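Local coordinates for protein UDP-glucose 4-epimerase (Campylobacter jejuni subsp. jejuni serotype O:2, PDB 7K3P) that catalyses the reversible C4 epimerisation of UDP-glucose and probably of UDP-GlcNAc, with bound NAD as cofactor, at residues A[67-72]-A[80-85]; A[23-28]-A[55-60]; A[284-289]-A[328-333]; A[211-216]-A[243-248]. The protein carries 2 engineered substitutions. One frame throughout, in Å; residues are numbered along the deposited sequence.

Interaction 1 (A[67-72]-A[80-85]); sequences KFFEQD and KALFER. With NAD (nicotinamide-adenine-dinucleotide), chain C.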
# COMPACT_ATOMS: atom_id res chain seq x y z
N LYS A 67 -27.32 -14.33 8.55
CA LYS A 67 -27.50 -12.89 8.72
C LYS A 67 -26.94 -12.18 7.50
O LYS A 67 -25.78 -12.42 7.11
CB LYS A 67 -26.76 -12.40 9.96
CG LYS A 67 -27.46 -12.66 11.29
CD LYS A 67 -26.51 -12.31 12.43
CE LYS A 67 -27.10 -12.65 13.80
NZ LYS A 67 -26.02 -12.97 14.79
N PHE A 68 -27.74 -11.31 6.90
CA PHE A 68 -27.22 -10.44 5.86
C PHE A 68 -27.10 -8.99 6.35
O PHE A 68 -28.11 -8.37 6.70
CB PHE A 68 -28.06 -10.48 4.60
CG PHE A 68 -27.59 -9.53 3.56
CD1 PHE A 68 -26.43 -9.80 2.84
CD2 PHE A 68 -28.26 -8.34 3.33
CE1 PHE A 68 -25.97 -8.91 1.89
CE2 PHE A 68 -27.81 -7.45 2.38
CZ PHE A 68 -26.66 -7.73 1.67
N PHE A 69 -25.88 -8.47 6.36
CA PHE A 69 -25.65 -7.08 6.74
C PHE A 69 -25.41 -6.18 5.53
O PHE A 69 -24.33 -6.23 4.92
CB PHE A 69 -24.46 -6.99 7.69
CG PHE A 69 -24.65 -7.75 8.96
CD1 PHE A 69 -25.39 -7.19 10.00
CD2 PHE A 69 -24.09 -9.00 9.13
CE1 PHE A 69 -25.57 -7.89 11.19
CE2 PHE A 69 -24.27 -9.71 10.31
CZ PHE A 69 -25.01 -9.15 11.35
N GLU A 70 -26.41 -5.36 5.18
CA GLU A 70 -26.27 -4.43 4.08
C GLU A 70 -25.48 -3.21 4.56
O GLU A 70 -26.07 -2.20 4.96
CB GLU A 70 -27.64 -4.01 3.51
CG GLU A 70 -27.53 -3.08 2.30
CD GLU A 70 -28.88 -2.73 1.69
OE1 GLU A 70 -29.91 -3.24 2.18
OE2 GLU A 70 -28.92 -1.95 0.71
N GLN A 71 -24.16 -3.33 4.51
CA GLN A 71 -23.23 -2.36 5.09
C GLN A 71 -22.05 -2.09 4.17
O GLN A 71 -21.55 -3.01 3.50
CB GLN A 71 -22.65 -2.92 6.38
CG GLN A 71 -23.67 -3.27 7.42
CD GLN A 71 -23.09 -3.16 8.80
OE1 GLN A 71 -21.92 -2.77 8.97
NE2 GLN A 71 -23.90 -3.49 9.82
N ASP A 72 -21.57 -0.86 4.19
CA ASP A 72 -20.43 -0.48 3.39
C ASP A 72 -19.15 -0.51 4.24
O ASP A 72 -19.11 0.02 5.35
CB ASP A 72 -20.64 0.90 2.78
CG ASP A 72 -19.73 1.17 1.62
OD1 ASP A 72 -18.51 0.97 1.77
OD2 ASP A 72 -20.24 1.56 0.55
N LYS A 80 -16.47 -1.64 12.75
CA LYS A 80 -15.97 -1.92 14.09
C LYS A 80 -17.11 -2.43 14.97
O LYS A 80 -16.96 -3.43 15.68
CB LYS A 80 -15.35 -0.67 14.69
CG LYS A 80 -14.94 -0.84 16.14
CD LYS A 80 -14.30 0.43 16.70
CE LYS A 80 -14.03 0.30 18.19
NZ LYS A 80 -13.16 1.41 18.70
N ALA A 81 -18.26 -1.75 14.90
CA ALA A 81 -19.38 -2.11 15.77
C ALA A 81 -19.95 -3.48 15.41
O ALA A 81 -20.29 -4.26 16.29
CB ALA A 81 -20.46 -1.03 15.71
N LEU A 82 -20.07 -3.77 14.11
CA LEU A 82 -20.54 -5.09 13.68
C LEU A 82 -19.62 -6.18 14.27
O LEU A 82 -20.10 -7.16 14.86
CB LEU A 82 -20.59 -5.19 12.16
CG LEU A 82 -20.89 -6.56 11.54
CD1 LEU A 82 -22.34 -6.99 11.81
CD2 LEU A 82 -20.61 -6.56 10.04
N PHE A 83 -18.32 -5.97 14.14
CA PHE A 83 -17.33 -6.92 14.67
C PHE A 83 -17.31 -7.02 16.20
O PHE A 83 -17.10 -8.12 16.74
CB PHE A 83 -15.93 -6.57 14.15
CG PHE A 83 -15.68 -7.04 12.74
CD1 PHE A 83 -16.54 -6.68 11.71
CD2 PHE A 83 -14.60 -7.86 12.45
CE1 PHE A 83 -16.32 -7.12 10.41
CE2 PHE A 83 -14.37 -8.30 11.14
CZ PHE A 83 -15.24 -7.93 10.13
N GLU A 84 -17.50 -5.91 16.90
CA GLU A 84 -17.63 -5.98 18.37
C GLU A 84 -18.86 -6.80 18.78
O GLU A 84 -18.80 -7.58 19.74
CB GLU A 84 -17.73 -4.59 19.00
CG GLU A 84 -16.43 -3.83 18.99
CD GLU A 84 -15.40 -4.41 19.95
OE1 GLU A 84 -14.25 -3.89 19.96
OE2 GLU A 84 -15.74 -5.37 20.68
N ARG A 85 -19.96 -6.62 18.07
CA ARG A 85 -21.22 -7.29 18.42
C ARG A 85 -21.20 -8.76 18.06
O ARG A 85 -21.60 -9.60 18.87
CB ARG A 85 -22.42 -6.62 17.75
CG ARG A 85 -22.75 -5.21 18.28
CD ARG A 85 -24.11 -4.76 17.77
NE ARG A 85 -24.31 -5.12 16.36
CZ ARG A 85 -23.98 -4.35 15.33
NH1 ARG A 85 -23.42 -3.16 15.53
NH2 ARG A 85 -24.19 -4.78 14.08
PA NAD C . -17.89 -8.92 -7.49
O1A NAD C . -18.00 -7.48 -7.90
O2A NAD C . -19.00 -9.74 -8.09
O5B NAD C . -18.01 -9.07 -5.92
C5B NAD C . -17.66 -7.97 -5.13
C4B NAD C . -18.68 -7.79 -4.07
O4B NAD C . -18.22 -6.95 -3.05
C3B NAD C . -19.99 -7.16 -4.65
O3B NAD C . -21.25 -7.88 -4.37
C2B NAD C . -19.91 -5.69 -4.18
O2B NAD C . -21.13 -5.11 -4.01
C1B NAD C . -19.16 -5.88 -2.90
N9A NAD C . -18.51 -4.65 -2.44
C8A NAD C . -17.64 -3.89 -3.14
N7A NAD C . -17.26 -2.82 -2.41
C5A NAD C . -17.87 -2.87 -1.22
C6A NAD C . -17.87 -2.04 -0.08
N6A NAD C . -17.05 -0.85 -0.05
N1A NAD C . -18.60 -2.38 1.00
C2A NAD C . -19.38 -3.48 1.01
N3A NAD C . -19.42 -4.30 -0.09
C4A NAD C . -18.68 -4.02 -1.20
O3 NAD C . -16.47 -9.45 -7.95
PN NAD C . -16.05 -10.97 -7.94
O1N NAD C . -17.07 -11.80 -7.17
O2N NAD C . -15.98 -11.43 -9.37
O5D NAD C . -14.63 -11.08 -7.26
C5D NAD C . -14.56 -11.05 -5.86
C4D NAD C . -13.12 -10.99 -5.38
O4D NAD C . -12.32 -11.94 -6.03
C3D NAD C . -12.47 -9.61 -5.49
O3D NAD C . -11.68 -9.38 -4.39
C2D NAD C . -11.58 -9.69 -6.65
O2D NAD C . -10.51 -8.81 -6.60
C1D NAD C . -11.18 -11.19 -6.62
N1N NAD C . -10.73 -11.77 -7.96
C2N NAD C . -11.72 -11.89 -8.92
C3N NAD C . -11.39 -12.42 -10.17
C7N NAD C . -12.45 -12.56 -11.23
O7N NAD C . -13.60 -12.20 -11.03
N7N NAD C . -12.09 -13.11 -12.49
C4N NAD C . -10.09 -12.81 -10.42
C5N NAD C . -9.11 -12.68 -9.46
C6N NAD C . -9.43 -12.15 -8.20

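Interaction 2 (A[23-28]-A[55-60]); sequences GGAGYI and IAIEDL. With NAD (nicotinamide-adenine-dinucleotide), chain C.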
# COMPACT_ATOMS: atom_id res chain seq x y z
N GLY A 23 -18.57 -9.17 0.66
CA GLY A 23 -18.81 -9.27 -0.77
C GLY A 23 -19.62 -10.51 -1.12
O GLY A 23 -19.64 -10.95 -2.28
N GLY A 24 -20.31 -11.06 -0.13
CA GLY A 24 -21.09 -12.28 -0.30
C GLY A 24 -22.27 -12.19 -1.26
O GLY A 24 -22.86 -13.21 -1.62
N ALA A 25 -22.63 -10.98 -1.69
CA ALA A 25 -23.71 -10.84 -2.67
C ALA A 25 -23.18 -10.78 -4.10
O ALA A 25 -23.97 -10.75 -5.05
CB ALA A 25 -24.57 -9.60 -2.37
N GLY A 26 -21.85 -10.72 -4.24
CA GLY A 26 -21.22 -10.65 -5.55
C GLY A 26 -21.07 -12.03 -6.21
O GLY A 26 -21.63 -13.02 -5.72
N TYR A 27 -20.33 -12.10 -7.31
CA TYR A 27 -20.27 -13.32 -8.13
C TYR A 27 -19.60 -14.48 -7.40
O TYR A 27 -20.21 -15.54 -7.22
CB TYR A 27 -19.58 -13.03 -9.47
CG TYR A 27 -19.54 -14.20 -10.44
CD1 TYR A 27 -20.70 -14.93 -10.75
CD2 TYR A 27 -18.35 -14.55 -11.08
CE1 TYR A 27 -20.66 -15.99 -11.65
CE2 TYR A 27 -18.31 -15.60 -11.99
CZ TYR A 27 -19.46 -16.32 -12.27
OH TYR A 27 -19.41 -17.36 -13.18
N ILE A 28 -18.36 -14.30 -6.98
CA ILE A 28 -17.66 -15.39 -6.32
C ILE A 28 -18.15 -15.55 -4.88
O ILE A 28 -18.29 -16.68 -4.38
CB ILE A 28 -16.15 -15.18 -6.32
CG1 ILE A 28 -15.63 -15.00 -7.76
CG2 ILE A 28 -15.46 -16.35 -5.66
CD1 ILE A 28 -14.13 -14.68 -7.80
N ILE A 55 -31.31 -10.22 -4.81
CA ILE A 55 -32.11 -11.39 -5.18
C ILE A 55 -31.36 -12.72 -5.01
O ILE A 55 -31.96 -13.73 -4.62
CB ILE A 55 -32.70 -11.22 -6.59
CG1 ILE A 55 -33.06 -9.75 -6.83
CG2 ILE A 55 -33.92 -12.12 -6.78
CD1 ILE A 55 -33.58 -9.42 -8.22
N ALA A 56 -30.06 -12.72 -5.30
CA ALA A 56 -29.22 -13.90 -5.04
C ALA A 56 -29.22 -14.23 -3.54
O ALA A 56 -29.29 -15.39 -3.15
CB ALA A 56 -27.80 -13.68 -5.55
N ILE A 57 -29.14 -13.18 -2.71
CA ILE A 57 -29.16 -13.32 -1.25
C ILE A 57 -30.49 -13.89 -0.72
O ILE A 57 -30.49 -14.87 0.05
CB ILE A 57 -28.91 -11.97 -0.55
CG1 ILE A 57 -27.46 -11.52 -0.76
CG2 ILE A 57 -29.26 -12.07 0.93
CD1 ILE A 57 -26.41 -12.47 -0.20
N GLU A 58 -31.60 -13.27 -1.10
CA GLU A 58 -32.92 -13.73 -0.68
C GLU A 58 -33.16 -15.19 -1.10
O GLU A 58 -33.66 -15.99 -0.31
CB GLU A 58 -34.02 -12.81 -1.24
CG GLU A 58 -33.95 -11.39 -0.70
CD GLU A 58 -35.10 -10.52 -1.16
OE1 GLU A 58 -34.93 -9.76 -2.14
OE2 GLU A 58 -36.18 -10.60 -0.54
N ASP A 59 -32.78 -15.52 -2.33
CA ASP A 59 -32.93 -16.88 -2.86
C ASP A 59 -32.18 -17.96 -2.07
O ASP A 59 -32.61 -19.11 -2.01
CB ASP A 59 -32.52 -16.93 -4.34
CG ASP A 59 -33.59 -16.36 -5.26
OD1 ASP A 59 -34.37 -15.50 -4.81
OD2 ASP A 59 -33.64 -16.78 -6.44
N LEU A 60 -31.05 -17.59 -1.46
CA LEU A 60 -30.25 -18.52 -0.66
C LEU A 60 -30.68 -18.53 0.82
O LEU A 60 -30.38 -19.48 1.55
CB LEU A 60 -28.75 -18.19 -0.76
CG LEU A 60 -28.07 -18.40 -2.12
CD1 LEU A 60 -26.90 -17.43 -2.31
CD2 LEU A 60 -27.59 -19.84 -2.24
PA NAD C . -17.89 -8.92 -7.49
O1A NAD C . -18.00 -7.48 -7.90
O2A NAD C . -19.00 -9.74 -8.09
O5B NAD C . -18.01 -9.07 -5.92
C5B NAD C . -17.66 -7.97 -5.13
C4B NAD C . -18.68 -7.79 -4.07
O4B NAD C . -18.22 -6.95 -3.05
C3B NAD C . -19.99 -7.16 -4.65
O3B NAD C . -21.25 -7.88 -4.37
C2B NAD C . -19.91 -5.69 -4.18
O2B NAD C . -21.13 -5.11 -4.01
C1B NAD C . -19.16 -5.88 -2.90
N9A NAD C . -18.51 -4.65 -2.44
C8A NAD C . -17.64 -3.89 -3.14
N7A NAD C . -17.26 -2.82 -2.41
C5A NAD C . -17.87 -2.87 -1.22
C6A NAD C . -17.87 -2.04 -0.08
N6A NAD C . -17.05 -0.85 -0.05
N1A NAD C . -18.60 -2.38 1.00
C2A NAD C . -19.38 -3.48 1.01
N3A NAD C . -19.42 -4.30 -0.09
C4A NAD C . -18.68 -4.02 -1.20
O3 NAD C . -16.47 -9.45 -7.95
PN NAD C . -16.05 -10.97 -7.94
O1N NAD C . -17.07 -11.80 -7.17
O2N NAD C . -15.98 -11.43 -9.37
O5D NAD C . -14.63 -11.08 -7.26
C5D NAD C . -14.56 -11.05 -5.86
C4D NAD C . -13.12 -10.99 -5.38
O4D NAD C . -12.32 -11.94 -6.03
C3D NAD C . -12.47 -9.61 -5.49
O3D NAD C . -11.68 -9.38 -4.39
C2D NAD C . -11.58 -9.69 -6.65
O2D NAD C . -10.51 -8.81 -6.60
C1D NAD C . -11.18 -11.19 -6.62
N1N NAD C . -10.73 -11.77 -7.96
C2N NAD C . -11.72 -11.89 -8.92
C3N NAD C . -11.39 -12.42 -10.17
C7N NAD C . -12.45 -12.56 -11.23
O7N NAD C . -13.60 -12.20 -11.03
N7N NAD C . -12.09 -13.11 -12.49
C4N NAD C . -10.09 -12.81 -10.42
C5N NAD C . -9.11 -12.68 -9.46
C6N NAD C . -9.43 -12.15 -8.20

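Interaction 3 (A[284-289]-A[328-333]); sequences IEAMKK and DDLELI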
# COMPACT_ATOMS: atom_id res chain seq x y z
N ILE A 284 -12.33 -21.34 -28.11
CA ILE A 284 -13.22 -21.01 -29.22
C ILE A 284 -14.10 -22.21 -29.58
O ILE A 284 -15.33 -22.10 -29.64
CB ILE A 284 -12.44 -20.52 -30.45
CG1 ILE A 284 -11.90 -19.12 -30.19
CG2 ILE A 284 -13.34 -20.54 -31.69
CD1 ILE A 284 -10.80 -18.69 -31.13
N GLU A 285 -13.46 -23.37 -29.80
CA GLU A 285 -14.19 -24.60 -30.12
C GLU A 285 -15.24 -24.92 -29.04
O GLU A 285 -16.41 -25.13 -29.35
CB GLU A 285 -13.23 -25.78 -30.31
CG GLU A 285 -13.85 -26.99 -31.05
CD GLU A 285 -12.99 -28.26 -30.98
OE1 GLU A 285 -13.42 -29.24 -30.33
OE2 GLU A 285 -11.89 -28.29 -31.58
N ALA A 286 -14.81 -24.95 -27.78
CA ALA A 286 -15.72 -25.19 -26.66
C ALA A 286 -16.86 -24.17 -26.58
O ALA A 286 -18.02 -24.55 -26.41
CB ALA A 286 -14.94 -25.24 -25.35
N MET A 287 -16.56 -22.88 -26.70
CA MET A 287 -17.62 -21.88 -26.61
C MET A 287 -18.64 -22.04 -27.73
O MET A 287 -19.86 -21.91 -27.50
CB MET A 287 -17.05 -20.46 -26.61
CG MET A 287 -18.10 -19.38 -26.33
SD MET A 287 -18.87 -19.54 -24.69
CE MET A 287 -17.47 -19.14 -23.62
N LYS A 288 -18.16 -22.31 -28.94
CA LYS A 288 -19.04 -22.49 -30.09
C LYS A 288 -19.95 -23.70 -29.90
O LYS A 288 -21.16 -23.63 -30.13
CB LYS A 288 -18.23 -22.58 -31.40
CG LYS A 288 -17.64 -21.24 -31.86
CD LYS A 288 -16.92 -21.32 -33.22
CE LYS A 288 -16.82 -19.91 -33.82
NZ LYS A 288 -16.12 -19.82 -35.13
N LYS A 289 -19.35 -24.81 -29.48
CA LYS A 289 -20.09 -26.06 -29.29
C LYS A 289 -21.18 -25.94 -28.23
O LYS A 289 -22.31 -26.41 -28.41
CB LYS A 289 -19.12 -27.18 -28.88
CG LYS A 289 -19.82 -28.47 -28.49
CD LYS A 289 -18.83 -29.54 -28.06
CE LYS A 289 -19.57 -30.77 -27.55
NZ LYS A 289 -18.64 -31.87 -27.17
N ASP A 328 -12.98 -28.76 -13.75
CA ASP A 328 -11.92 -28.63 -14.74
C ASP A 328 -12.41 -29.31 -16.01
O ASP A 328 -12.03 -30.44 -16.33
CB ASP A 328 -10.60 -29.29 -14.26
CG ASP A 328 -9.42 -28.99 -15.21
OD1 ASP A 328 -9.65 -28.37 -16.28
OD2 ASP A 328 -8.27 -29.40 -14.91
N ASP A 329 -13.27 -28.61 -16.74
CA ASP A 329 -13.92 -29.16 -17.92
C ASP A 329 -14.28 -27.96 -18.78
O ASP A 329 -15.16 -27.18 -18.42
CB ASP A 329 -15.18 -29.93 -17.48
CG ASP A 329 -16.00 -30.44 -18.65
OD1 ASP A 329 -16.30 -29.67 -19.59
OD2 ASP A 329 -16.37 -31.64 -18.63
N LEU A 330 -13.60 -27.81 -19.92
CA LEU A 330 -13.71 -26.58 -20.71
C LEU A 330 -15.13 -26.31 -21.18
O LEU A 330 -15.56 -25.16 -21.25
CB LEU A 330 -12.77 -26.59 -21.92
CG LEU A 330 -11.91 -25.33 -22.19
CD1 LEU A 330 -11.68 -25.11 -23.67
CD2 LEU A 330 -12.44 -24.06 -21.52
N GLU A 331 -15.87 -27.37 -21.50
CA GLU A 331 -17.25 -27.17 -21.96
C GLU A 331 -18.13 -26.62 -20.84
O GLU A 331 -18.94 -25.71 -21.07
CB GLU A 331 -17.82 -28.46 -22.58
CG GLU A 331 -17.27 -28.75 -24.00
CD GLU A 331 -17.83 -30.02 -24.63
OE1 GLU A 331 -18.91 -30.49 -24.21
OE2 GLU A 331 -17.18 -30.55 -25.56
N LEU A 332 -17.96 -27.15 -19.64
CA LEU A 332 -18.69 -26.66 -18.46
C LEU A 332 -18.32 -25.21 -18.16
O LEU A 332 -19.19 -24.39 -17.84
CB LEU A 332 -18.35 -27.52 -17.24
CG LEU A 332 -18.76 -28.98 -17.32
CD1 LEU A 332 -18.50 -29.69 -15.98
CD2 LEU A 332 -20.23 -29.07 -17.71
N ILE A 333 -17.03 -24.92 -18.24
CA ILE A 333 -16.55 -23.57 -17.96
C ILE A 333 -17.11 -22.59 -18.98
O ILE A 333 -17.64 -21.54 -18.62
CB ILE A 333 -15.02 -23.54 -17.90
CG1 ILE A 333 -14.53 -24.36 -16.71
CG2 ILE A 333 -14.51 -22.10 -17.80
CD1 ILE A 333 -13.08 -24.75 -16.79

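Interaction 4 (A[211-216]-A[243-248]); sequences LLIKVA and RDFIHV. With ACT (acetate ion), chain G.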
# COMPACT_ATOMS: atom_id res chain seq x y z
N LEU A 211 -8.35 -12.57 -20.79
CA LEU A 211 -9.80 -12.33 -20.83
C LEU A 211 -10.45 -13.14 -21.95
O LEU A 211 -11.58 -12.84 -22.38
CB LEU A 211 -10.08 -10.83 -21.04
CG LEU A 211 -9.68 -9.90 -19.89
CD1 LEU A 211 -9.70 -8.42 -20.30
CD2 LEU A 211 -10.63 -10.14 -18.73
N LEU A 212 -9.74 -14.16 -22.43
CA LEU A 212 -10.20 -14.96 -23.58
C LEU A 212 -11.60 -15.56 -23.43
O LEU A 212 -12.41 -15.51 -24.35
CB LEU A 212 -9.19 -16.06 -23.90
CG LEU A 212 -9.74 -17.18 -24.79
CD1 LEU A 212 -10.00 -16.70 -26.21
CD2 LEU A 212 -8.80 -18.38 -24.80
N ILE A 213 -11.89 -16.15 -22.27
CA ILE A 213 -13.22 -16.72 -22.05
C ILE A 213 -14.32 -15.64 -22.06
O ILE A 213 -15.39 -15.84 -22.63
CB ILE A 213 -13.29 -17.54 -20.77
CG1 ILE A 213 -12.29 -18.70 -20.85
CG2 ILE A 213 -14.69 -18.08 -20.56
CD1 ILE A 213 -12.76 -19.96 -20.13
N LYS A 214 -14.04 -14.50 -21.43
CA LYS A 214 -15.00 -13.39 -21.43
C LYS A 214 -15.29 -12.93 -22.86
O LYS A 214 -16.44 -12.79 -23.26
CB LYS A 214 -14.49 -12.23 -20.56
CG LYS A 214 -15.44 -11.03 -20.47
CD LYS A 214 -16.76 -11.39 -19.78
CE LYS A 214 -17.58 -10.14 -19.47
NZ LYS A 214 -18.87 -10.50 -18.80
N VAL A 215 -14.23 -12.73 -23.65
CA VAL A 215 -14.37 -12.31 -25.04
C VAL A 215 -15.15 -13.35 -25.86
O VAL A 215 -16.05 -13.01 -26.64
CB VAL A 215 -12.98 -12.07 -25.68
CG1 VAL A 215 -13.10 -11.94 -27.19
CG2 VAL A 215 -12.33 -10.85 -25.08
N ALA A 216 -14.79 -14.62 -25.70
CA ALA A 216 -15.48 -15.70 -26.38
C ALA A 216 -16.97 -15.70 -26.03
O ALA A 216 -17.82 -15.84 -26.91
CB ALA A 216 -14.84 -17.04 -26.04
N ARG A 243 -3.74 -19.88 -21.60
CA ARG A 243 -4.01 -19.05 -20.43
C ARG A 243 -4.79 -19.82 -19.36
O ARG A 243 -5.30 -20.91 -19.62
CB ARG A 243 -4.78 -17.78 -20.82
CG ARG A 243 -3.95 -16.82 -21.68
CD ARG A 243 -2.72 -16.35 -20.93
NE ARG A 243 -1.99 -15.30 -21.66
CZ ARG A 243 -1.03 -15.53 -22.55
NH1 ARG A 243 -0.67 -16.77 -22.85
NH2 ARG A 243 -0.43 -14.51 -23.16
N ASP A 244 -4.91 -19.20 -18.19
CA ASP A 244 -5.41 -19.85 -17.00
C ASP A 244 -6.82 -19.30 -16.68
O ASP A 244 -7.00 -18.08 -16.50
CB ASP A 244 -4.42 -19.55 -15.87
CG ASP A 244 -4.66 -20.38 -14.63
OD1 ASP A 244 -5.79 -20.33 -14.10
OD2 ASP A 244 -3.70 -21.06 -14.19
N PHE A 245 -7.81 -20.18 -16.66
CA PHE A 245 -9.19 -19.81 -16.31
C PHE A 245 -9.72 -20.76 -15.24
O PHE A 245 -9.22 -21.88 -15.09
CB PHE A 245 -10.09 -19.89 -17.55
CG PHE A 245 -9.53 -19.16 -18.73
CD1 PHE A 245 -9.72 -17.78 -18.85
CD2 PHE A 245 -8.81 -19.83 -19.70
CE1 PHE A 245 -9.19 -17.09 -19.92
CE2 PHE A 245 -8.27 -19.15 -20.78
CZ PHE A 245 -8.47 -17.77 -20.89
N ILE A 246 -10.73 -20.33 -14.49
CA ILE A 246 -11.26 -21.19 -13.43
C ILE A 246 -12.77 -21.07 -13.28
O ILE A 246 -13.36 -19.99 -13.48
CB ILE A 246 -10.54 -20.94 -12.09
CG1 ILE A 246 -10.85 -22.06 -11.10
CG2 ILE A 246 -10.91 -19.54 -11.52
CD1 ILE A 246 -9.88 -22.11 -9.93
N HIS A 247 -13.41 -22.19 -12.94
CA HIS A 247 -14.86 -22.22 -12.74
C HIS A 247 -15.21 -21.52 -11.43
O HIS A 247 -14.52 -21.68 -10.43
CB HIS A 247 -15.36 -23.67 -12.72
CG HIS A 247 -16.85 -23.79 -12.78
ND1 HIS A 247 -17.65 -23.65 -11.67
CD2 HIS A 247 -17.68 -24.04 -13.82
CE1 HIS A 247 -18.91 -23.80 -12.02
NE2 HIS A 247 -18.96 -24.04 -13.32
N VAL A 248 -16.29 -20.74 -11.43
CA VAL A 248 -16.66 -19.97 -10.23
C VAL A 248 -16.85 -20.86 -9.00
O VAL A 248 -16.57 -20.44 -7.87
CB VAL A 248 -17.90 -19.08 -10.47
CG1 VAL A 248 -19.13 -19.93 -10.80
CG2 VAL A 248 -18.17 -18.20 -9.25
C ACT G . -1.72 -11.77 -21.75
O ACT G . -1.08 -11.62 -22.83
OXT ACT G . -2.68 -12.59 -21.75
CH3 ACT G . -1.37 -11.00 -20.51

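Interaction 1 (A[67-72]-A[80-85])
Asp-72 OD1 is gripped twice: it accepts from N6A of the NAD adenine at 3.0 Å, at a bent donor angle of 135°, and from the backbone N of Ser-74. Its partner oxygen OD2 takes a bond from Asn-48 ND2, which steadies the carboxylate. Just before it, Gln-71 O lies 3.3 Å from NAD C2A. In this Rossmann fold the edge strand 67-69 of the seven-stranded parallel sheet leads past the adenine into helix 76-86, the first half of a beta-alpha-beta crossover to strand 90-93. Helix and strand are joined by Leu-82, whose CD1 stands squarely over one face of the Phe-69 ring, 3.3 Å from its centroid and 9° off the normal, a CH-pi contact. The other methyl, Leu-82 CD2, lies 4.2 Å from Gln-71 OE1. Nearer the solvent, the Arg-85 guanidinium turns its edge to Phe-69 CE1 and Gln-71 NE2, each 4.5 Å from NH2, a loose contact. Leu-82 also packs on Leu-46 of strand 42-46.

Interaction 2 (A[23-28]-A[55-60])
Ala-25 and Ile-57 make the apolar part of the contact, with Ala-25 CB 3.8 Å from Ile-57 CG1. The Ile-57 chain folds back at its second torsion (chi2 -61°), bringing CD1 beside the backbone of the loop, 4.0 Å from Ala-25 CA and 3.9 Å from Gly-24 O. The area is small but wholly buried. Hydrogen bonding is directed instead at the cofactor. Tyr-27 N reaches NAD O2A at 2.8 Å and Ile-28 N reaches NAD O1N at 2.8 Å, both nearly straight at 174°, so two amides in the first turn of helix 27-37 each hold one phosphate of the diphosphate. The positive end of that helix would further favour the anion. Gly-23 to Gly-26 form a type I turn, closed by Gly-26 N to Gly-23 O. This is the glycine-rich loop of a Rossmann fold, with spacing that fits GxGxxG; its bare backbone lets Gly-23 CA come within 3.3 Å of NAD O4B. Asp-47 OD2, itself bonded to the cofactor, accepts from Ala-25 N and so ties the loop to the end of strand 42-46. Helix 54-61 closes over the outer side of the loop: Ile-57 also packs on Phe-66 and, with Leu-60, on Leu-33 of helix 27-37, while Tyr-27 and Ile-28 lean on strand 192-193 and helix 248-261.

Interaction 3 (A[284-289]-A[328-333])
Helix 280-291 and the first turn of helix 330-343 come together most closely at Ala-286 and Glu-331, whose CA atoms are only 5.3 Å apart. The small Ala-286 side chain permits this, its CB meeting Leu-330 CD1 at 3.7 Å and, more loosely, Glu-331 CG at 4.4 Å. One turn further along, Lys-289 reaches out fully extended (CG opposite the backbone N, chi1 172°) and crosses the Glu-331 side chain at a slant. Its NZ forms a salt bridge with Glu-331 OE2, modelled at 2.5 Å, too short to be taken literally; as built, the ammonium lies on the syn side of that oxygen, 25° out of the carboxylate plane. Asp-329 is the N-cap of the second helix: its OD1 accepts from Leu-332 N at 3.0 Å, with the donor above the carboxylate plane. On the inner side, Met-287 packs on helix 212-220 and on Cys-334 and Phe-338 of helix 330-343. The contact thus divides into an apolar seam, where the small alanine lets the backbones close up and the leucine packs against it, and an ion pair at the exposed margin, where water would be expected to weaken the electrostatic gain.

Interaction 4 (A[211-216]-A[243-248])
The Phe-245 ring carries Ile-213 on one face: CG1 sits over the ring centre, 3.5 Å from the centroid and 15° off the normal, in a CH-pi contact. Leu-212 comes in obliquely, its CB 3.5 Å from Phe-245 CZ, and its side chain crosses that of Phe-245 at about a right angle. Ile-213 runs in the opposite sense to Phe-245, so that its CD1 extends back to Phe-245 CB at 3.7 Å. With CG beside the backbone N (chi1 -51°), the phenylalanine turns its ring into the start of helix 212-220. The second flat group, the guanidinium of Arg-243, points away from that helix and meets an acetate ion edge-on in a two-pronged clasp: NE to OXT at 2.8 Å and NH2 to O at 3.0 Å, both close to straight. Pro-307 O is a further acceptor for NH2, which fixes the rotation of the group. Strand 242-246 belongs to the mixed sheet and pairs with strands 192-193, 278-279 and 309-312; Leu-212 continues onto Val-280 and Val-283, and Ile-213 onto helix 330-343. Chemically, between 211-216 and 243-248 the contact consists of buried hydrocarbon and ring packing. The acetate, probably from the crystallisation liquor, indicates that Arg-243 can receive a small anion; whether a natural ligand uses the same place is not settled by this structure.

Interactions 1 and 2 each have one segment on NAD, 67-72 at the adenine and 23-28 chiefly at the diphosphate; their centres lie 16 Å apart, and Phe-68 CE1 touches Ile-57 CG1 at 4.0 Å where helix 54-61 leads into strand 67-69. Interactions 3 and 4, with centres 10 Å apart, share one apolar core: Ile-333 CG2 packs on Ile-213 CD1 at 3.6 Å, and Met-287 lies against Ala-216. The two pairs are bridged by interaction 2 and interaction 4, since Tyr-27 OH meets Val-248 CG1 at 3.5 Å. The side chain of Phe-245 is about 8 Å from the bound NAD, whereas interactions 1 and 3 stand on opposite sides of the chain's centre, their centres 40 Å apart.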